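Local coordinates for protein cytosolic phospholipase A2 delta (Homo sapiens, PDB 5IZ5) that cleaves the sn-2 ester of glycerophospholipids in a calcium-dependent manner, with a preference for linoleic acid at that position, at residues Gly423-Phe428 / Leu602-Pro607; Lys448-Arg453 / Ile519-Ile524; Pro462-Leu467 / Phe487-Val492; Glu504-Glu509 / Pro607-Gly612. The protein carries 3 engineered substitutions. All blocks are in the same frame, centred on the assembly; numbering follows the deposited sequence.

How the contacts relate
All four contacts lie in the catalytic phospholipase domain, and they differ in burial. Contact 3 is the core one: every touching residue is buried, and it pairs strand 463-471 with the end of strand 482-487. Contacts 1, 2 and 4 join mainly loops and helix starts and are only partly buried. Contacts 1 and 4 use the same loop, sharing Pro607, and both rest on packing, with a bridging water added in contact 4. Contact 2 is the polar one, built on a carboxylate; Arg453 links it to Glu504 of contact 4 and to Pro489 of contact 3. Contacts 3 and 4 meet through Phe487 and Phe506, whose rings are edge-to-face.

Contact 1: residues Gly423-Phe428 / Leu602-Pro607; sequences GHPTTF and LHQRSP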
loop_
_atom_site.group_PDB
_atom_site.type_symbol
_atom_site.label_atom_id
_atom_site.label_comp_id
_atom_site.label_asym_id
_atom_site.label_seq_id
_atom_site.Cartn_x
_atom_site.Cartn_y
_atom_site.Cartn_z
ATOM N N GLY B 423 -4.412 3.928 -20.711
ATOM C CA GLY B 423 -4.896 2.760 -19.992
ATOM C C GLY B 423 -4.897 2.919 -18.485
ATOM O O GLY B 423 -5.187 1.958 -17.775
ATOM N N HIS B 424 -4.569 4.112 -17.990
ATOM C CA HIS B 424 -4.695 4.402 -16.570
ATOM C C HIS B 424 -6.166 4.568 -16.218
ATOM O O HIS B 424 -6.944 5.074 -17.030
ATOM C CB HIS B 424 -3.961 5.690 -16.182
ATOM C CG HIS B 424 -2.477 5.601 -16.313
ATOM N ND1 HIS B 424 -1.787 6.197 -17.344
ATOM C CD2 HIS B 424 -1.548 4.983 -15.545
ATOM C CE1 HIS B 424 -0.498 5.955 -17.206
ATOM N NE2 HIS B 424 -0.324 5.222 -16.123
ATOM N N PRO B 425 -6.553 4.158 -15.001
ATOM C CA PRO B 425 -7.900 4.462 -14.546
ATOM C C PRO B 425 -8.007 5.944 -14.192
ATOM O O PRO B 425 -6.991 6.612 -14.021
ATOM C CB PRO B 425 -8.044 3.600 -13.297
ATOM C CG PRO B 425 -6.657 3.515 -12.745
ATOM C CD PRO B 425 -5.728 3.559 -13.932
ATOM N N THR B 426 -9.228 6.456 -14.129
ATOM C CA THR B 426 -9.486 7.831 -13.725
ATOM C C THR B 426 -10.258 7.849 -12.410
ATOM O O THR B 426 -11.384 7.355 -12.343
ATOM C CB THR B 426 -10.267 8.546 -14.830
ATOM O OG1 THR B 426 -9.618 8.292 -16.079
ATOM C CG2 THR B 426 -10.320 10.045 -14.581
ATOM N N THR B 427 -9.642 8.388 -11.355
ATOM C CA THR B 427 -10.291 8.453 -10.063
ATOM C C THR B 427 -10.165 9.849 -9.468
ATOM O O THR B 427 -9.505 10.731 -10.035
ATOM C CB THR B 427 -9.675 7.443 -9.081
ATOM O OG1 THR B 427 -8.376 7.893 -8.691
ATOM C CG2 THR B 427 -9.558 6.057 -9.695
ATOM N N PHE B 428 -10.806 10.044 -8.318
ATOM C CA PHE B 428 -10.713 11.305 -7.578
ATOM C C PHE B 428 -9.256 11.639 -7.248
ATOM O O PHE B 428 -8.866 12.802 -7.252
ATOM C CB PHE B 428 -11.513 11.220 -6.270
ATOM C CG PHE B 428 -12.957 11.619 -6.395
ATOM C CD1 PHE B 428 -13.824 10.807 -7.101
ATOM C CD2 PHE B 428 -13.463 12.763 -5.774
ATOM C CE1 PHE B 428 -15.163 11.129 -7.230
ATOM C CE2 PHE B 428 -14.808 13.089 -5.894
ATOM C CZ PHE B 428 -15.658 12.268 -6.623
ATOM N N LEU B 602 -13.061 6.772 -5.255
ATOM C CA LEU B 602 -12.348 7.753 -4.465
ATOM C C LEU B 602 -10.843 7.536 -4.540
ATOM O O LEU B 602 -10.075 8.499 -4.561
ATOM C CB LEU B 602 -12.786 7.660 -3.000
ATOM C CG LEU B 602 -14.054 8.423 -2.618
ATOM C CD1 LEU B 602 -14.422 8.111 -1.172
ATOM C CD2 LEU B 602 -13.925 9.922 -2.856
ATOM N N HIS B 603 -10.450 6.265 -4.570
ATOM C CA HIS B 603 -9.071 5.844 -4.378
ATOM C C HIS B 603 -8.435 5.310 -5.652
ATOM O O HIS B 603 -9.124 4.804 -6.536
ATOM C CB HIS B 603 -9.036 4.779 -3.292
ATOM C CG HIS B 603 -9.734 5.193 -2.038
ATOM N ND1 HIS B 603 -9.599 6.453 -1.494
ATOM C CD2 HIS B 603 -10.582 4.521 -1.227
ATOM C CE1 HIS B 603 -10.334 6.537 -0.400
ATOM N NE2 HIS B 603 -10.936 5.378 -0.215
ATOM N N GLN B 604 -7.113 5.435 -5.741
ATOM C CA GLN B 604 -6.354 4.901 -6.874
ATOM C C GLN B 604 -6.533 3.379 -6.948
ATOM O O GLN B 604 -6.664 2.704 -5.923
ATOM C CB GLN B 604 -4.867 5.289 -6.753
ATOM C CG GLN B 604 -4.032 5.073 -7.992
ATOM C CD GLN B 604 -4.358 6.087 -9.058
ATOM O OE1 GLN B 604 -5.353 5.943 -9.769
ATOM N NE2 GLN B 604 -3.534 7.126 -9.171
ATOM N N ARG B 605 -6.587 2.844 -8.160
ATOM C CA ARG B 605 -6.652 1.395 -8.344
ATOM C C ARG B 605 -5.318 0.830 -8.837
ATOM O O ARG B 605 -5.182 0.348 -9.962
ATOM C CB ARG B 605 -7.822 1.026 -9.258
ATOM C CG ARG B 605 -9.146 1.172 -8.529
ATOM C CD ARG B 605 -10.342 0.990 -9.439
ATOM N NE ARG B 605 -11.595 0.975 -8.683
ATOM C CZ ARG B 605 -12.776 0.622 -9.190
ATOM N NH1 ARG B 605 -12.883 0.257 -10.464
ATOM N NH2 ARG B 605 -13.860 0.639 -8.420
ATOM N N SER B 606 -4.343 0.858 -7.942
ATOM C CA SER B 606 -2.971 0.540 -8.300
ATOM C C SER B 606 -2.792 -0.948 -8.545
ATOM O O SER B 606 -3.272 -1.763 -7.765
ATOM C CB SER B 606 -2.021 0.986 -7.203
ATOM O OG SER B 606 -2.036 2.398 -7.094
ATOM N N PRO B 607 -2.109 -1.308 -9.642
ATOM C CA PRO B 607 -1.774 -2.710 -9.846
ATOM C C PRO B 607 -0.990 -3.266 -8.667
ATOM O O PRO B 607 -0.109 -2.585 -8.140
ATOM C CB PRO B 607 -0.905 -2.677 -11.108
ATOM C CG PRO B 607 -1.385 -1.479 -11.853
ATOM C CD PRO B 607 -1.690 -0.471 -10.781
#
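With CG of Leu602 anti to its carbonyl carbon (chi1 -84°), the CD2 branch reaches the Phe428 ring although CB points away from 423-428. CD2 sits over one face, 4.2 Å from the ring centroid and displaced toward the rim at CG and CD2, in a CH-pi contact. At the root of the ring, Phe428 CB lies 3.5 Å from Leu602 O. Thr427 has OG1 between its backbone N and carbonyl carbon (chi1 72°), which leaves CG2 to pack 3.4 Å from His603 O. Gln604, bent at chi2, crosses Thr427 and Pro425 at about a right angle; its OE1 lies 4.1 Å from Pro425 CG. Within these segments the roughly antiparallel loops meet by packing; a backbone bond of Phe428 with Pro601 and the shared Asp430, bonded to Thr427 N and Gln604 NE2, supply the polar links. The side chain of His603 is about 7 Å from that of Asp651, the probable proton acceptor. Gly423 ends helix 406-422 in a Schellman motif, and Thr427 N-caps helix 428-441 through a weak bond from Val429 N to OG1; Leu602 and Phe428 both press on Leu540 of helix 534-543.

Contact 2: residues Lys448-Arg453 / Ile519-Ile524; sequences KLSGQR and IPEPRI
The start of a 3-10 segment, from Ser450 on, is where Glu521 of the loop leading to helix 524-531 holds Ser450 with both carboxylate oxygens. Glu521 OE2 accepts from Ser450 N at 3.0 Å (N-H...O angle 157°), and OE1 accepts from Ser450 OG at 2.5 Å; each oxygen uses its syn lone pair. The glutamate reaches this far because CG stands anti to its backbone N (chi1 -176°) and the chain stays extended beyond it. Lys448 slides past it in the opposite direction: its CB lies 3.6 Å from Glu521 OE2, and its CG is as close to Pro522 O. The ammonium makes its salt bridge with Asp446, not with Glu521. A water completes the polar link, accepting from Leu449 N and donating to Pro522 O at 2.8 Å. Ile524 supplies the apolar part, its CD1 approaching Leu449 CB at 4.3 Å. The same methyl lies against the amide end of Gln452, 3.3 Å from NE2, while Gln452 OE1 is bonded to Tyr466 of strand 463-471. On the loop side, Arg523 forms salt bridges with Glu437 of helix 428-441 and Glu415 of helix 406-422. The carboxylate thus grips one residue through a backbone N-H and a hydroxyl, which fixes the rotation of the Glu521 carboxylate. Two hydrogen bonds to the syn lone pairs would probably favour the ionised form of Glu521; Lys448 NZ, 6.3 Å from Glu521 OE1 and paired with Asp446, would add little.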
loop_
_atom_site.group_PDB
_atom_site.type_symbol
_atom_site.label_atom_id
_atom_site.label_comp_id
_atom_site.label_asym_id
_atom_site.label_seq_id
_atom_site.Cartn_x
_atom_site.Cartn_y
_atom_site.Cartn_z
ATOM N N LYS B 448 10.207 12.895 -9.275
ATOM C CA LYS B 448 9.702 11.567 -8.953
ATOM C C LYS B 448 10.333 11.043 -7.682
ATOM O O LYS B 448 11.438 11.442 -7.321
ATOM C CB LYS B 448 9.980 10.616 -10.111
ATOM C CG LYS B 448 9.372 11.080 -11.427
ATOM C CD LYS B 448 9.630 10.088 -12.548
ATOM C CE LYS B 448 9.321 10.615 -13.937
ATOM N NZ LYS B 448 8.372 11.758 -13.978
ATOM N N LEU B 449 9.631 10.132 -7.014
ATOM C CA LEU B 449 10.120 9.543 -5.778
ATOM C C LEU B 449 11.507 8.923 -5.951
ATOM O O LEU B 449 12.354 9.051 -5.072
ATOM C CB LEU B 449 9.136 8.495 -5.245
ATOM C CG LEU B 449 9.548 7.730 -3.981
ATOM C CD1 LEU B 449 9.942 8.669 -2.851
ATOM C CD2 LEU B 449 8.415 6.815 -3.534
ATOM N N SER B 450 11.733 8.250 -7.075
ATOM C CA SER B 450 13.028 7.628 -7.352
ATOM C C SER B 450 14.160 8.658 -7.415
ATOM O O SER B 450 15.286 8.352 -7.051
ATOM C CB SER B 450 12.981 6.838 -8.661
ATOM O OG SER B 450 12.719 7.682 -9.762
ATOM N N GLY B 451 13.846 9.865 -7.877
ATOM C CA GLY B 451 14.804 10.967 -7.932
ATOM C C GLY B 451 15.295 11.443 -6.576
ATOM O O GLY B 451 16.331 12.112 -6.486
ATOM N N GLN B 452 14.566 11.084 -5.516
ATOM C CA GLN B 452 14.959 11.421 -4.150
ATOM C C GLN B 452 16.179 10.635 -3.655
ATOM O O GLN B 452 16.779 11.005 -2.652
ATOM C CB GLN B 452 13.785 11.215 -3.184
ATOM C CG GLN B 452 12.588 12.104 -3.487
ATOM C CD GLN B 452 11.505 12.040 -2.425
ATOM O OE1 GLN B 452 11.658 11.398 -1.384
ATOM N NE2 GLN B 452 10.397 12.710 -2.687
ATOM N N ARG B 453 16.544 9.559 -4.350
ATOM C CA ARG B 453 17.783 8.840 -4.041
ATOM C C ARG B 453 19.019 9.746 -4.111
ATOM O O ARG B 453 19.979 9.533 -3.374
ATOM C CB ARG B 453 17.958 7.629 -4.963
ATOM C CG ARG B 453 16.989 6.500 -4.640
ATOM C CD ARG B 453 17.395 5.180 -5.270
ATOM N NE ARG B 453 17.258 5.198 -6.725
ATOM C CZ ARG B 453 16.203 4.753 -7.411
ATOM N NH1 ARG B 453 15.135 4.248 -6.795
ATOM N NH2 ARG B 453 16.219 4.823 -8.740
ATOM N N ILE B 519 5.119 0.263 -16.351
ATOM C CA ILE B 519 4.378 1.507 -16.512
ATOM C C ILE B 519 5.305 2.623 -16.047
ATOM O O ILE B 519 5.956 2.480 -15.019
ATOM C CB ILE B 519 3.093 1.513 -15.652
ATOM C CG1 ILE B 519 2.241 0.268 -15.925
ATOM C CG2 ILE B 519 2.273 2.776 -15.894
ATOM C CD1 ILE B 519 1.714 0.156 -17.334
ATOM N N PRO B 520 5.376 3.740 -16.790
ATOM C CA PRO B 520 6.274 4.818 -16.355
ATOM C C PRO B 520 5.986 5.312 -14.930
ATOM O O PRO B 520 4.822 5.458 -14.554
ATOM C CB PRO B 520 6.000 5.937 -17.362
ATOM C CG PRO B 520 5.444 5.252 -18.564
ATOM C CD PRO B 520 4.690 4.060 -18.056
ATOM N N GLU B 521 7.040 5.548 -14.151
ATOM C CA GLU B 521 6.895 6.083 -12.798
ATOM C C GLU B 521 6.179 7.422 -12.869
ATOM O O GLU B 521 6.535 8.265 -13.678
ATOM C CB GLU B 521 8.257 6.269 -12.125
ATOM C CG GLU B 521 8.167 6.723 -10.669
ATOM C CD GLU B 521 9.520 6.938 -10.009
ATOM O OE1 GLU B 521 10.557 6.805 -10.692
ATOM O OE2 GLU B 521 9.547 7.247 -8.798
ATOM N N PRO B 522 5.153 7.618 -12.033
ATOM C CA PRO B 522 4.451 8.890 -12.116
ATOM C C PRO B 522 5.193 10.047 -11.455
ATOM O O PRO B 522 6.104 9.850 -10.661
ATOM C CB PRO B 522 3.154 8.621 -11.365
ATOM C CG PRO B 522 3.511 7.565 -10.383
ATOM C CD PRO B 522 4.518 6.698 -11.077
ATOM N N ARG B 523 4.774 11.242 -11.832
ATOM C CA ARG B 523 5.126 12.487 -11.177
ATOM C C ARG B 523 4.765 12.388 -9.685
ATOM O O ARG B 523 3.786 11.733 -9.332
ATOM C CB ARG B 523 4.306 13.601 -11.839
ATOM C CG ARG B 523 5.037 14.888 -12.069
ATOM C CD ARG B 523 4.501 15.640 -13.276
ATOM N NE ARG B 523 3.133 16.149 -13.113
ATOM C CZ ARG B 523 2.080 15.808 -13.865
ATOM N NH1 ARG B 523 2.181 14.913 -14.847
ATOM N NH2 ARG B 523 0.898 16.367 -13.634
ATOM N N ILE B 524 5.539 13.042 -8.817
ATOM C CA ILE B 524 5.356 12.879 -7.370
ATOM C C ILE B 524 3.996 13.359 -6.844
ATOM O O ILE B 524 3.511 12.827 -5.845
ATOM C CB ILE B 524 6.507 13.502 -6.528
ATOM C CG1 ILE B 524 6.382 13.035 -5.069
ATOM C CG2 ILE B 524 6.505 15.019 -6.617
ATOM C CD1 ILE B 524 7.620 12.398 -4.504
HETATM O O HOH W 1 6.964 9.544 -7.964
#

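Contact 3: residues Pro462-Leu467 / Phe487-Val492; sequences PLPLYL and FSPYEV
The rings of Tyr466 and Phe487 each have a backbone carbonyl of the other residue at the edge: Phe487 O lies in the plane of the tyrosine ring, 3.5 Å from Tyr466 CD2, and Tyr466 O lies near the plane of the phenylalanine ring. One face of the Phe487 ring carries Val492 CG1, offset toward the rim. Beyond these segments Trp531 stacks on Tyr466 and meets Phe487 edge-to-face. With CG anti to the backbone N (chi1 178°), Leu463 brings CD1 obliquely to the Tyr490 ring, 3.8 Å from CE2.

Behind the two rings, which stand on the same face of the sheet, the backbones pair. Tyr466 N donates to Phe487 O at 2.8 Å in a nearly straight bond (172°), and Phe487 N returns a bond to Tyr466 O at 2.7 Å. Leu465 CA adds a CA-H...O contact to Phe487 O. Further on, Pro464 CG packs 3.7 Å from Pro489 CG, and Ser488 CB touches Leu465 CD2. Ser488 OG accepts from the N of Tyr490 and of Glu491, which shapes the turn after Phe487 as an ST turn and ST motif.

Tyr466 and Phe487 form an antiparallel hydrogen-bonded pair where strand 482-487 ends against strand 463-471. The latter also runs parallel to strand 360-363 in the mixed central sheet of the catalytic domain; the side chain of Tyr466 is about 10 Å from those of the nucleophile Ser365 and of Asp651, the probable proton acceptor.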
loop_
_atom_site.group_PDB
_atom_site.type_symbol
_atom_site.label_atom_id
_atom_site.label_comp_id
_atom_site.label_asym_id
_atom_site.label_seq_id
_atom_site.Cartn_x
_atom_site.Cartn_y
_atom_site.Cartn_z
ATOM N N PRO B 462 18.239 12.876 5.980
ATOM C CA PRO B 462 17.632 11.651 6.527
ATOM C C PRO B 462 16.873 10.858 5.455
ATOM O O PRO B 462 16.489 11.425 4.432
ATOM C CB PRO B 462 16.652 12.172 7.590
ATOM C CG PRO B 462 16.960 13.623 7.767
ATOM C CD PRO B 462 17.579 14.089 6.486
ATOM N N LEU B 463 16.670 9.566 5.685
ATOM C CA LEU B 463 15.851 8.745 4.787
ATOM C C LEU B 463 14.366 9.087 5.000
ATOM O O LEU B 463 13.862 8.941 6.116
ATOM C CB LEU B 463 16.070 7.254 5.048
ATOM C CG LEU B 463 15.223 6.309 4.180
ATOM C CD1 LEU B 463 15.757 6.252 2.763
ATOM C CD2 LEU B 463 15.183 4.912 4.760
ATOM N N PRO B 464 13.669 9.535 3.941
ATOM C CA PRO B 464 12.253 9.865 4.058
ATOM C C PRO B 464 11.353 8.643 3.879
ATOM O O PRO B 464 11.555 7.846 2.960
ATOM C CB PRO B 464 12.041 10.858 2.924
ATOM C CG PRO B 464 12.998 10.424 1.877
ATOM C CD PRO B 464 14.169 9.787 2.581
ATOM N N LEU B 465 10.370 8.504 4.762
ATOM C CA LEU B 465 9.444 7.375 4.748
ATOM C C LEU B 465 8.002 7.889 4.707
ATOM O O LEU B 465 7.547 8.575 5.627
ATOM C CB LEU B 465 9.672 6.503 5.980
ATOM C CG LEU B 465 11.061 5.838 6.030
ATOM C CD1 LEU B 465 11.458 5.456 7.448
ATOM C CD2 LEU B 465 11.117 4.624 5.114
ATOM N N TYR B 466 7.294 7.571 3.629
ATOM C CA TYR B 466 5.928 8.027 3.431
ATOM C C TYR B 466 5.003 6.820 3.585
ATOM O O TYR B 466 5.289 5.745 3.036
ATOM C CB TYR B 466 5.748 8.624 2.034
ATOM C CG TYR B 466 6.799 9.630 1.565
ATOM C CD1 TYR B 466 6.517 10.994 1.523
ATOM C CD2 TYR B 466 8.046 9.211 1.107
ATOM C CE1 TYR B 466 7.449 11.918 1.067
ATOM C CE2 TYR B 466 8.992 10.130 0.652
ATOM C CZ TYR B 466 8.688 11.481 0.630
ATOM O OH TYR B 466 9.605 12.409 0.171
ATOM N N LEU B 467 3.897 6.985 4.315
ATOM C CA LEU B 467 3.005 5.844 4.607
ATOM C C LEU B 467 1.608 5.964 4.003
ATOM O O LEU B 467 1.056 7.063 3.861
ATOM C CB LEU B 467 2.859 5.622 6.117
ATOM C CG LEU B 467 3.570 4.495 6.879
ATOM C CD1 LEU B 467 4.599 3.716 6.083
ATOM C CD2 LEU B 467 4.194 5.061 8.143
ATOM N N PHE B 487 6.538 3.799 1.672
ATOM C CA PHE B 487 7.249 4.321 0.500
ATOM C C PHE B 487 8.558 4.992 0.922
ATOM O O PHE B 487 8.572 5.812 1.848
ATOM C CB PHE B 487 6.421 5.388 -0.229
ATOM C CG PHE B 487 5.149 4.874 -0.845
ATOM C CD1 PHE B 487 4.991 4.865 -2.223
ATOM C CD2 PHE B 487 4.101 4.413 -0.049
ATOM C CE1 PHE B 487 3.814 4.403 -2.800
ATOM C CE2 PHE B 487 2.919 3.949 -0.619
ATOM C CZ PHE B 487 2.776 3.942 -1.994
ATOM N N SER B 488 9.645 4.660 0.227
ATOM C CA SER B 488 10.909 5.393 0.357
ATOM C C SER B 488 11.557 5.528 -1.020
ATOM O O SER B 488 11.120 4.878 -1.971
ATOM C CB SER B 488 11.864 4.669 1.311
ATOM O OG SER B 488 12.666 3.729 0.620
ATOM N N PRO B 489 12.613 6.358 -1.133
ATOM C CA PRO B 489 13.321 6.460 -2.411
ATOM C C PRO B 489 13.972 5.154 -2.873
ATOM O O PRO B 489 14.249 5.011 -4.062
ATOM C CB PRO B 489 14.394 7.521 -2.137
ATOM C CG PRO B 489 13.870 8.303 -0.979
ATOM C CD PRO B 489 13.175 7.282 -0.134
ATOM N N TYR B 490 14.205 4.223 -1.951
ATOM C CA TYR B 490 14.783 2.923 -2.280
ATOM C C TYR B 490 13.752 1.828 -2.537
ATOM O O TYR B 490 13.960 0.990 -3.416
ATOM C CB TYR B 490 15.744 2.459 -1.175
ATOM C CG TYR B 490 16.915 3.388 -0.948
ATOM C CD1 TYR B 490 17.686 3.844 -2.015
ATOM C CD2 TYR B 490 17.266 3.799 0.335
ATOM C CE1 TYR B 490 18.760 4.687 -1.811
ATOM C CE2 TYR B 490 18.336 4.653 0.547
ATOM C CZ TYR B 490 19.079 5.091 -0.528
ATOM O OH TYR B 490 20.144 5.930 -0.333
ATOM N N GLU B 491 12.662 1.799 -1.775
ATOM C CA GLU B 491 11.660 0.768 -1.999
ATOM C C GLU B 491 10.276 1.073 -1.432
ATOM O O GLU B 491 10.119 1.864 -0.493
ATOM C CB GLU B 491 12.150 -0.596 -1.491
ATOM C CG GLU B 491 12.640 -0.621 -0.061
ATOM C CD GLU B 491 12.986 -2.018 0.435
ATOM O OE1 GLU B 491 13.241 -2.921 -0.388
ATOM O OE2 GLU B 491 13.009 -2.213 1.665
ATOM N N VAL B 492 9.290 0.425 -2.048
ATOM C CA VAL B 492 7.885 0.563 -1.719
ATOM C C VAL B 492 7.353 -0.839 -1.471
ATOM O O VAL B 492 7.567 -1.740 -2.287
ATOM C CB VAL B 492 7.108 1.195 -2.891
ATOM C CG1 VAL B 492 5.627 1.278 -2.566
ATOM C CG2 VAL B 492 7.658 2.579 -3.226
#

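Contact 4: residues Glu504-Glu509 / Pro607-Gly612; sequences ELFGSE and PNFLQG
Pro607 presents its ring to the 504-509 loop: CB lies 3.5 Å from Ser508 O, CG comes within 3.4 Å of Gly507 O, and CD stays near that same carbonyl at 3.7 Å. CB is also met by Glu509 CG at 4.2 Å, the two side chains crossing at an angle, while the glutamate carboxylate continues on to a salt bridge with Arg517. The proline therefore packs carbon against carbonyl oxygen on a bend of backbone. That bend is a type II beta turn from Leu505 to Ser508, closed by Ser508 N donating to Leu505 O, with Gly507 at positive phi (103°) as its third residue. The partner loop folds into a type I turn from Asn608 to Gln611, and Asn608 OD1 adds an Asx turn by accepting from Leu610 N, the donor standing well above the carbonyl plane. One water ties the type II turn to Pro607, just ahead of the type I turn, by accepting from Gly507 N and donating to Ser508 O and, at 2.9 Å, to Pro607 O; it lies in the plane of the Phe609 ring, at the edge. Phe609 has CG between its backbone N and carbonyl carbon (chi1 54°), and its ring meets Phe506, whose CG is anti to N (chi1 170°). Phe506 CD1 lies 4.0 Å from Phe609 CE2, which sits at the edge of the Phe506 ring and in its plane. Phe506 also touches Val492 of strand 492-494, and Phe609 packs on Val501 of strand 499-501 and Phe510 of strand 509-511.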
loop_
_atom_site.group_PDB
_atom_site.type_symbol
_atom_site.label_atom_id
_atom_site.label_comp_id
_atom_site.label_asym_id
_atom_site.label_seq_id
_atom_site.Cartn_x
_atom_site.Cartn_y
_atom_site.Cartn_z
ATOM N N GLU B 504 10.342 3.218 -8.699
ATOM C CA GLU B 504 10.161 3.371 -10.148
ATOM C C GLU B 504 9.274 2.274 -10.736
ATOM O O GLU B 504 8.652 2.483 -11.764
ATOM C CB GLU B 504 11.506 3.470 -10.902
ATOM C CG GLU B 504 12.480 2.325 -10.684
ATOM C CD GLU B 504 13.475 2.619 -9.579
ATOM O OE1 GLU B 504 13.073 2.986 -8.440
ATOM O OE2 GLU B 504 14.674 2.475 -9.868
ATOM N N LEU B 505 9.171 1.134 -10.062
ATOM C CA LEU B 505 8.312 0.049 -10.520
ATOM C C LEU B 505 6.929 -0.008 -9.854
ATOM O O LEU B 505 6.095 -0.823 -10.244
ATOM C CB LEU B 505 9.034 -1.287 -10.329
ATOM C CG LEU B 505 10.312 -1.481 -11.153
ATOM C CD1 LEU B 505 10.828 -2.895 -10.955
ATOM C CD2 LEU B 505 10.084 -1.210 -12.637
ATOM N N PHE B 506 6.679 0.845 -8.862
ATOM C CA PHE B 506 5.373 0.878 -8.205
ATOM C C PHE B 506 4.327 1.426 -9.166
ATOM O O PHE B 506 4.465 2.536 -9.682
ATOM C CB PHE B 506 5.383 1.726 -6.931
ATOM C CG PHE B 506 4.015 1.957 -6.379
ATOM C CD1 PHE B 506 3.366 0.957 -5.674
ATOM C CD2 PHE B 506 3.357 3.154 -6.608
ATOM C CE1 PHE B 506 2.090 1.149 -5.183
ATOM C CE2 PHE B 506 2.085 3.356 -6.120
ATOM C CZ PHE B 506 1.452 2.354 -5.411
ATOM N N GLY B 507 3.276 0.643 -9.380
ATOM C CA GLY B 507 2.272 0.960 -10.383
ATOM C C GLY B 507 2.413 0.126 -11.647
ATOM O O GLY B 507 1.550 0.183 -12.521
ATOM N N SER B 508 3.496 -0.643 -11.753
ATOM C CA SER B 508 3.669 -1.562 -12.880
ATOM C C SER B 508 2.931 -2.852 -12.596
ATOM O O SER B 508 2.502 -3.095 -11.471
ATOM C CB SER B 508 5.154 -1.836 -13.159
ATOM O OG SER B 508 5.788 -0.681 -13.684
ATOM N N GLU B 509 2.785 -3.678 -13.624
ATOM C CA GLU B 509 2.045 -4.929 -13.510
ATOM C C GLU B 509 3.003 -6.089 -13.288
ATOM O O GLU B 509 4.039 -6.184 -13.944
ATOM C CB GLU B 509 1.196 -5.157 -14.763
ATOM C CG GLU B 509 0.049 -4.163 -14.879
ATOM C CD GLU B 509 -0.647 -4.183 -16.226
ATOM O OE1 GLU B 509 -0.334 -5.055 -17.066
ATOM O OE2 GLU B 509 -1.507 -3.302 -16.443
ATOM N N PRO B 607 -2.109 -1.308 -9.642
ATOM C CA PRO B 607 -1.774 -2.710 -9.846
ATOM C C PRO B 607 -0.990 -3.266 -8.667
ATOM O O PRO B 607 -0.109 -2.585 -8.140
ATOM C CB PRO B 607 -0.905 -2.677 -11.108
ATOM C CG PRO B 607 -1.385 -1.479 -11.853
ATOM C CD PRO B 607 -1.690 -0.471 -10.781
ATOM N N ASN B 608 -1.330 -4.478 -8.254
ATOM C CA ASN B 608 -0.705 -5.095 -7.102
ATOM C C ASN B 608 0.590 -5.814 -7.477
ATOM O O ASN B 608 0.560 -6.848 -8.140
ATOM C CB ASN B 608 -1.678 -6.086 -6.471
ATOM C CG ASN B 608 -1.108 -6.757 -5.240
ATOM O OD1 ASN B 608 -0.079 -6.336 -4.699
ATOM N ND2 ASN B 608 -1.795 -7.774 -4.761
ATOM N N PHE B 609 1.722 -5.279 -7.027
ATOM C CA PHE B 609 3.020 -5.908 -7.293
ATOM C C PHE B 609 3.185 -7.294 -6.650
ATOM O O PHE B 609 4.078 -8.045 -7.020
ATOM C CB PHE B 609 4.198 -4.972 -6.941
ATOM C CG PHE B 609 4.174 -4.419 -5.539
ATOM C CD1 PHE B 609 4.730 -5.125 -4.484
ATOM C CD2 PHE B 609 3.643 -3.162 -5.287
ATOM C CE1 PHE B 609 4.724 -4.599 -3.197
ATOM C CE2 PHE B 609 3.627 -2.640 -4.003
ATOM C CZ PHE B 609 4.169 -3.359 -2.962
ATOM N N LEU B 610 2.317 -7.636 -5.699
ATOM C CA LEU B 610 2.307 -8.973 -5.119
ATOM C C LEU B 610 1.500 -10.004 -5.921
ATOM O O LEU B 610 1.485 -11.180 -5.546
ATOM C CB LEU B 610 1.741 -8.919 -3.694
ATOM C CG LEU B 610 2.412 -7.966 -2.704
ATOM C CD1 LEU B 610 1.821 -8.156 -1.316
ATOM C CD2 LEU B 610 3.921 -8.172 -2.664
ATOM N N GLN B 611 0.840 -9.582 -7.001
ATOM C CA GLN B 611 -0.107 -10.450 -7.713
ATOM C C GLN B 611 0.446 -11.843 -8.030
ATOM O O GLN B 611 1.542 -11.987 -8.569
ATOM C CB GLN B 611 -0.593 -9.802 -9.015
ATOM C CG GLN B 611 -1.638 -10.649 -9.737
ATOM C CD GLN B 611 -2.247 -9.981 -10.961
ATOM O OE1 GLN B 611 -1.832 -8.905 -11.390
ATOM N NE2 GLN B 611 -3.229 -10.642 -11.544
ATOM N N GLY B 612 -0.315 -12.867 -7.669
ATOM C CA GLY B 612 0.037 -14.236 -8.013
ATOM C C GLY B 612 0.934 -14.939 -7.015
ATOM O O GLY B 612 0.968 -16.166 -6.987
HETATM O O HOH W 2 2.579 -1.969 -8.873
#